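Local coordinates for 2-(hydroxymethyl)glutarate dehydrogenase (Eubacterium barkeri, PDB 3CKY), which interconverts 2-formylglutarate and (S)-2-hydroxymethylglutarate with NADH/NAD(+) as a step in the anaerobic breakdown of nicotinate, at residues T76-N79 and V84-A87; S103-M108 and Y119-V124; S99-S104 and A248-K253. One frame throughout, in Å; residues are numbered along the deposited sequence.

Interaction 1: T76-N79 and V84-A87; sequences TVMN and VLSA
Within the Rossmann-type NAD-binding domain, V77 and M78 near the end of helix 71-79 pass their carbonyls to V84 and L85, in the short, weakly bonded helical turn 84-87. Two consecutive backbone hydrogen bonds make the junction: V84 N donates to V77 O at 3.0 Å, and L85 N to M78 O at 3.1 Å. Two carbonyls of the last turn are thus each given a backbone N-H from across a four-residue connection. Side chains close in around these bonds. V77 and V84 lie alongside each other and point the same way, CG1 of V77 meeting CG2 of V84 at 3.9 Å; both also touch I10 on strand 6-10, so the pair rests against the sheet. A bend at the second torsion (chi2 -55°) brings M78 SD to 3.8 Å from V84 CB. L85 crosses M78 at about a right angle, its methyl CD2 resting 3.8 Å from M78 CB, and also packs on V111 of helix 102-114. Replacing L85 by an alanine would remove CG and both methyl branches and is likely to open a gap between M78 and V111 while sparing the backbone bond. Closer to the main chain, L85 CB lies against the M78 carbonyl, 3.4 Å from M78 O.

Interaction 2: S103-M108 and Y119-V124; sequences SSTLKM and YVDAPV
Around the Y119 ring, two side chains of helix 102-114 take up different stations: M108 lies over a face, and T105 comes in at the edge. The CG methylene of M108 is 3.9 Å from the centroid of the Y119 ring and only 25° off its normal, a CH-pi contact displaced toward the rim, where M108 CG is 3.6 Å from Y119 CE1. The methionine chain then bends at its second torsion and carries its sulfur off the tyrosine toward M78, so methylene rather than thioether meets the ring. T105 uses its methyl, which approaches close to the ring plane, CG2 standing 4.1 Å from Y119 CD2. The same methyl reaches D121 CB at 3.7 Å, the two side chains crossing at about a right angle. A chi1 of -65° turns T105 CG2 away from its own backbone N and toward the strand, while OG1 is left to bond D171 OD2. The polar ends find their partners outside this apolar centre: Y119 OH bonds D96 OD2, and the D121 carboxylate bonds the backbone N-H groups of G168 and D171 through its two oxygens. These last partners tie the strand to the start of helix 169-197. The helix and strand axes lie 8.4 Å apart and run nearly antiparallel, at 169°, as expected for a helix folding back over the strand that follows it. With strand 93-96, which lies parallel to 118-125, they form a beta-alpha-beta crossover of the Rossmann type.

Interaction 3: S99-S104 and A248-K253; sequences SVSPSS and ALEAGK
S101 and E250 meet because their torsions direct them at one another. In S101, chi1 of 65° places OG between the backbone N and the carbonyl carbon; in E250, CG lies anti to the backbone N (chi1 -174°) and the chain beyond it is extended, carrying the carboxylate straight across from helix 238-255. The serine comes at the carboxylate broadside: CB of S101 is 3.5 Å from E250 CD and lies above the plane of the group. Its hydroxyl is also well out of that plane, with S101 OG 2.9 Å from E250 OE1. The second carboxylate oxygen is held through an ordered water, which donates to E250 OE2 at 2.7 Å and accepts from S101 N at 3.1 Å. The water therefore bridges the glutamate carboxylate to the backbone N-H of S101. S101 occupies the N-cap position of helix 102-114, and the positive end of the helix dipole would probably help to stabilise a carboxylate here, offsetting part of the effect of E254, whose own carboxylate lies close to that of E250. Beside this polar patch is a thin apolar one, where P102 CD approaches A251 CB at 4.3 Å; L194 and C198 of a neighbouring subunit pack against A251 and P102, respectively, extending the apolar seam. The contact joins the two domains of the enzyme. By similarity, S99 on the first segment and K243, two turns before E250 on the same helix, bind NAD(+). The arrangement is thus consistent with the interdomain cleft of the beta-hydroxyacid dehydrogenases, in which a Rossmann domain and an all-helical domain face each other across the cofactor.

In the fold
All four touching residues of interaction 2 are buried, whereas interaction 1 reaches the exposed N79 and interaction 3 the partly exposed E250; chemistry follows place in the fold. Interactions 1 and 2 both lie inside the Rossmann domain, and M78 packs on both M108 and Y119, so the two contacts adjoin. The former combines two backbone bonds with apolar packing; the latter has side-chain packing without hydrogen bonds between its two segments. Interaction 3 takes the start of helix 102-114, shares S103 and S104 with interaction 2, and leads across to the second domain through a carboxylate and a water, beside a small apolar patch. Interactions 1 and 3 do not touch, their nearest atoms being about 8 Å apart.

Interaction 1: T76-N79 and V84-A87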
loop_
_atom_site.group_PDB
_atom_site.type_symbol
_atom_site.label_atom_id
_atom_site.label_comp_id
_atom_site.label_asym_id
_atom_site.label_seq_id
_atom_site.Cartn_x
_atom_site.Cartn_y
_atom_site.Cartn_z
ATOM N N THR A 76 27.089 -17.727 3.941
ATOM C CA THR A 76 28.223 -17.819 4.841
ATOM C C THR A 76 28.576 -19.284 5.098
ATOM O O THR A 76 29.733 -19.675 4.976
ATOM C CB THR A 76 27.960 -17.106 6.184
ATOM O OG1 THR A 76 27.779 -15.701 5.960
ATOM C CG2 THR A 76 29.132 -17.317 7.134
ATOM N N VAL A 77 27.577 -20.088 5.442
ATOM C CA VAL A 77 27.796 -21.502 5.730
ATOM C C VAL A 77 28.282 -22.267 4.497
ATOM O O VAL A 77 29.233 -23.044 4.576
ATOM C CB VAL A 77 26.511 -22.169 6.291
ATOM C CG1 VAL A 77 26.639 -23.687 6.301
ATOM C CG2 VAL A 77 26.216 -21.638 7.689
ATOM N N MET A 78 27.640 -22.030 3.357
ATOM C CA MET A 78 27.905 -22.817 2.156
ATOM C C MET A 78 29.119 -22.326 1.410
ATOM O O MET A 78 30.020 -23.101 1.104
ATOM C CB MET A 78 26.705 -22.778 1.208
ATOM C CG MET A 78 25.459 -23.433 1.764
ATOM S SD MET A 78 25.727 -25.134 2.296
ATOM C CE MET A 78 26.082 -25.937 0.747
ATOM N N ASN A 79 29.119 -21.031 1.109
ATOM C CA ASN A 79 30.076 -20.438 0.187
ATOM C C ASN A 79 31.171 -19.644 0.898
ATOM O O ASN A 79 32.213 -19.356 0.307
ATOM C CB ASN A 79 29.312 -19.536 -0.801
ATOM C CG ASN A 79 30.135 -19.159 -2.022
ATOM O OD1 ASN A 79 29.864 -18.143 -2.672
ATOM N ND2 ASN A 79 31.147 -19.971 -2.343
ATOM N N VAL A 84 30.951 -25.159 3.327
ATOM C CA VAL A 84 30.470 -26.525 3.120
ATOM C C VAL A 84 30.721 -26.994 1.681
ATOM O O VAL A 84 31.174 -28.120 1.465
ATOM C CB VAL A 84 28.967 -26.647 3.493
ATOM C CG1 VAL A 84 28.343 -27.917 2.915
ATOM C CG2 VAL A 84 28.805 -26.600 5.005
ATOM N N LEU A 85 30.451 -26.118 0.715
ATOM C CA LEU A 85 30.630 -26.432 -0.708
ATOM C C LEU A 85 32.046 -26.889 -1.047
ATOM O O LEU A 85 32.224 -27.872 -1.771
ATOM C CB LEU A 85 30.239 -25.227 -1.582
ATOM C CG LEU A 85 28.817 -25.164 -2.178
ATOM C CD1 LEU A 85 27.849 -26.138 -1.541
ATOM C CD2 LEU A 85 28.266 -23.741 -2.120
ATOM N N SER A 86 33.049 -26.191 -0.519
ATOM C CA SER A 86 34.444 -26.536 -0.788
ATOM C C SER A 86 34.836 -27.912 -0.228
ATOM O O SER A 86 35.766 -28.542 -0.733
ATOM C CB SER A 86 35.387 -25.458 -0.237
ATOM O OG SER A 86 35.401 -25.454 1.182
ATOM N N ALA A 87 34.128 -28.370 0.805
ATOM C CA ALA A 87 34.437 -29.641 1.468
ATOM C C ALA A 87 33.614 -30.828 0.955
ATOM O O ALA A 87 33.858 -31.961 1.362
ATOM C CB ALA A 87 34.253 -29.501 2.972
#

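Interaction 2: S103-M108 and Y119-V124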
loop_
_atom_site.group_PDB
_atom_site.type_symbol
_atom_site.label_atom_id
_atom_site.label_comp_id
_atom_site.label_asym_id
_atom_site.label_seq_id
_atom_site.Cartn_x
_atom_site.Cartn_y
_atom_site.Cartn_z
ATOM N N SER A 103 15.484 -17.146 -5.583
ATOM C CA SER A 103 16.708 -16.563 -6.143
ATOM C C SER A 103 17.924 -16.886 -5.279
ATOM O O SER A 103 18.986 -17.199 -5.799
ATOM C CB SER A 103 16.561 -15.045 -6.275
ATOM O OG SER A 103 16.495 -14.450 -4.996
ATOM N N SER A 104 17.758 -16.791 -3.959
ATOM C CA SER A 104 18.776 -17.219 -2.993
ATOM C C SER A 104 19.293 -18.617 -3.312
ATOM O O SER A 104 20.508 -18.853 -3.365
ATOM C CB SER A 104 18.202 -17.192 -1.563
ATOM O OG SER A 104 18.865 -18.120 -0.699
ATOM N N THR A 105 18.355 -19.540 -3.523
ATOM C CA THR A 105 18.687 -20.927 -3.820
ATOM C C THR A 105 19.295 -21.092 -5.224
ATOM O O THR A 105 20.211 -21.901 -5.402
ATOM C CB THR A 105 17.453 -21.834 -3.648
ATOM O OG1 THR A 105 17.062 -21.839 -2.268
ATOM C CG2 THR A 105 17.741 -23.265 -4.080
ATOM N N LEU A 106 18.784 -20.351 -6.206
ATOM C CA LEU A 106 19.327 -20.414 -7.564
ATOM C C LEU A 106 20.795 -19.975 -7.610
ATOM O O LEU A 106 21.613 -20.620 -8.272
ATOM C CB LEU A 106 18.514 -19.559 -8.549
ATOM C CG LEU A 106 17.304 -20.146 -9.288
ATOM C CD1 LEU A 106 17.404 -21.657 -9.420
ATOM C CD2 LEU A 106 15.996 -19.747 -8.636
ATOM N N LYS A 107 21.113 -18.877 -6.925
ATOM C CA LYS A 107 22.499 -18.397 -6.817
ATOM C C LYS A 107 23.395 -19.508 -6.288
ATOM O O LYS A 107 24.428 -19.828 -6.881
ATOM C CB LYS A 107 22.608 -17.178 -5.884
ATOM C CG LYS A 107 22.534 -15.833 -6.583
ATOM C CD LYS A 107 22.918 -14.660 -5.657
ATOM C CE LYS A 107 21.702 -13.885 -5.108
ATOM N NZ LYS A 107 21.077 -14.510 -3.898
ATOM N N MET A 108 22.971 -20.101 -5.175
ATOM C CA MET A 108 23.758 -21.116 -4.493
ATOM C C MET A 108 23.907 -22.369 -5.341
ATOM O O MET A 108 24.973 -22.970 -5.371
ATOM C CB MET A 108 23.141 -21.452 -3.131
ATOM C CG MET A 108 24.170 -21.881 -2.096
ATOM S SD MET A 108 24.992 -20.522 -1.221
ATOM C CE MET A 108 25.141 -19.234 -2.459
ATOM N N TYR A 119 22.397 -28.824 -5.641
ATOM C CA TYR A 119 21.824 -28.009 -4.578
ATOM C C TYR A 119 20.305 -27.913 -4.758
ATOM O O TYR A 119 19.829 -27.398 -5.774
ATOM C CB TYR A 119 22.443 -26.608 -4.594
ATOM C CG TYR A 119 22.345 -25.895 -3.265
ATOM C CD1 TYR A 119 23.426 -25.873 -2.388
ATOM C CD2 TYR A 119 21.166 -25.254 -2.875
ATOM C CE1 TYR A 119 23.349 -25.233 -1.162
ATOM C CE2 TYR A 119 21.078 -24.596 -1.641
ATOM C CZ TYR A 119 22.176 -24.594 -0.788
ATOM O OH TYR A 119 22.125 -23.953 0.430
ATOM N N VAL A 120 19.546 -28.408 -3.781
ATOM C CA VAL A 120 18.090 -28.481 -3.925
ATOM C C VAL A 120 17.380 -27.803 -2.763
ATOM O O VAL A 120 17.747 -27.976 -1.597
ATOM C CB VAL A 120 17.583 -29.957 -4.083
ATOM C CG1 VAL A 120 18.620 -30.816 -4.792
ATOM C CG2 VAL A 120 17.218 -30.570 -2.743
ATOM N N ASP A 121 16.375 -27.003 -3.094
ATOM C CA ASP A 121 15.505 -26.427 -2.078
ATOM C C ASP A 121 14.441 -27.458 -1.750
ATOM O O ASP A 121 13.787 -27.985 -2.647
ATOM C CB ASP A 121 14.870 -25.101 -2.523
ATOM C CG ASP A 121 14.155 -25.195 -3.864
ATOM O OD1 ASP A 121 14.798 -25.649 -4.833
ATOM O OD2 ASP A 121 12.976 -24.797 -3.952
ATOM N N ALA A 122 14.300 -27.764 -0.464
ATOM C CA ALA A 122 13.294 -28.730 0.003
ATOM C C ALA A 122 12.665 -28.256 1.316
ATOM O O ALA A 122 12.732 -28.940 2.335
ATOM C CB ALA A 122 13.913 -30.109 0.171
ATOM N N PRO A 123 12.044 -27.077 1.295
ATOM C CA PRO A 123 11.358 -26.626 2.499
ATOM C C PRO A 123 10.218 -27.581 2.886
ATOM O O PRO A 123 9.638 -28.265 2.028
ATOM C CB PRO A 123 10.811 -25.261 2.099
ATOM C CG PRO A 123 10.749 -25.296 0.620
ATOM C CD PRO A 123 11.900 -26.123 0.190
ATOM N N VAL A 124 9.930 -27.639 4.179
ATOM C CA VAL A 124 8.979 -28.597 4.702
ATOM C C VAL A 124 7.850 -27.902 5.452
ATOM O O VAL A 124 7.989 -26.746 5.873
ATOM C CB VAL A 124 9.664 -29.581 5.664
ATOM C CG1 VAL A 124 10.880 -30.216 5.003
ATOM C CG2 VAL A 124 10.044 -28.874 6.964
#

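Interaction 3: S99-S104 and A248-K253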
loop_
_atom_site.group_PDB
_atom_site.type_symbol
_atom_site.label_atom_id
_atom_site.label_comp_id
_atom_site.label_asym_id
_atom_site.label_seq_id
_atom_site.Cartn_x
_atom_site.Cartn_y
_atom_site.Cartn_z
ATOM N N SER A 99 14.184 -21.275 5.018
ATOM C CA SER A 99 13.145 -20.398 4.544
ATOM C C SER A 99 13.758 -19.187 3.807
ATOM O O SER A 99 14.026 -18.147 4.403
ATOM C CB SER A 99 12.273 -19.971 5.710
ATOM O OG SER A 99 11.221 -19.160 5.245
ATOM N N VAL A 100 13.938 -19.339 2.495
ATOM C CA VAL A 100 14.610 -18.342 1.682
ATOM C C VAL A 100 13.914 -18.144 0.330
ATOM O O VAL A 100 13.059 -18.923 -0.061
ATOM C CB VAL A 100 16.098 -18.724 1.438
ATOM C CG1 VAL A 100 16.880 -18.760 2.755
ATOM C CG2 VAL A 100 16.204 -20.052 0.689
ATOM N N SER A 101 14.271 -17.069 -0.366
ATOM C CA SER A 101 13.722 -16.805 -1.695
ATOM C C SER A 101 14.280 -17.803 -2.711
ATOM O O SER A 101 15.399 -18.293 -2.541
ATOM C CB SER A 101 14.054 -15.385 -2.140
ATOM O OG SER A 101 15.454 -15.246 -2.302
ATOM N N PRO A 102 13.495 -18.115 -3.762
ATOM C CA PRO A 102 13.993 -18.937 -4.856
ATOM C C PRO A 102 15.338 -18.459 -5.408
ATOM O O PRO A 102 16.224 -19.278 -5.658
ATOM C CB PRO A 102 12.897 -18.811 -5.920
ATOM C CG PRO A 102 11.658 -18.498 -5.169
ATOM C CD PRO A 102 12.085 -17.722 -3.962
ATOM N N SER A 103 15.484 -17.146 -5.583
ATOM C CA SER A 103 16.708 -16.563 -6.143
ATOM C C SER A 103 17.924 -16.886 -5.279
ATOM O O SER A 103 18.986 -17.199 -5.799
ATOM C CB SER A 103 16.561 -15.045 -6.275
ATOM O OG SER A 103 16.495 -14.450 -4.996
ATOM N N SER A 104 17.758 -16.791 -3.959
ATOM C CA SER A 104 18.776 -17.219 -2.993
ATOM C C SER A 104 19.293 -18.617 -3.312
ATOM O O SER A 104 20.508 -18.853 -3.365
ATOM C CB SER A 104 18.202 -17.192 -1.563
ATOM O OG SER A 104 18.865 -18.120 -0.699
ATOM N N ALA A 248 8.153 -13.170 0.488
ATOM C CA ALA A 248 7.266 -12.988 -0.638
ATOM C C ALA A 248 7.578 -11.701 -1.403
ATOM O O ALA A 248 7.660 -11.713 -2.624
ATOM C CB ALA A 248 5.807 -12.991 -0.168
ATOM N N LEU A 249 7.761 -10.603 -0.685
ATOM C CA LEU A 249 8.095 -9.318 -1.287
ATOM C C LEU A 249 9.461 -9.357 -1.963
ATOM O O LEU A 249 9.656 -8.706 -2.997
ATOM C CB LEU A 249 8.053 -8.196 -0.240
ATOM C CG LEU A 249 6.679 -7.885 0.378
ATOM C CD1 LEU A 249 6.805 -6.808 1.457
ATOM C CD2 LEU A 249 5.662 -7.485 -0.671
ATOM N N GLU A 250 10.401 -10.083 -1.366
ATOM C CA GLU A 250 11.717 -10.291 -1.980
ATOM C C GLU A 250 11.549 -11.031 -3.298
ATOM O O GLU A 250 12.132 -10.642 -4.312
ATOM C CB GLU A 250 12.656 -11.077 -1.052
ATOM C CG GLU A 250 14.068 -11.173 -1.597
ATOM C CD GLU A 250 14.939 -12.223 -0.915
ATOM O OE1 GLU A 250 16.016 -12.528 -1.490
ATOM O OE2 GLU A 250 14.536 -12.740 0.164
ATOM N N ALA A 251 10.741 -12.087 -3.300
ATOM C CA ALA A 251 10.467 -12.817 -4.551
ATOM C C ALA A 251 9.730 -11.950 -5.579
ATOM O O ALA A 251 10.008 -12.019 -6.781
ATOM C CB ALA A 251 9.705 -14.121 -4.283
ATOM N N GLY A 252 8.784 -11.131 -5.121
ATOM C CA GLY A 252 8.107 -10.194 -6.008
ATOM C C GLY A 252 9.037 -9.199 -6.693
ATOM O O GLY A 252 8.898 -8.933 -7.895
ATOM N N LYS A 253 9.977 -8.646 -5.926
ATOM C CA LYS A 253 10.975 -7.705 -6.436
ATOM C C LYS A 253 11.887 -8.382 -7.451
ATOM O O LYS A 253 12.139 -7.833 -8.515
ATOM C CB LYS A 253 11.799 -7.105 -5.280
ATOM C CG LYS A 253 13.078 -6.358 -5.712
ATOM C CD LYS A 253 13.698 -5.542 -4.567
ATOM C CE LYS A 253 14.843 -4.618 -5.080
ATOM N NZ LYS A 253 15.267 -3.513 -4.108
HETATM O O HOH W 1 16.018 -14.883 0.870
#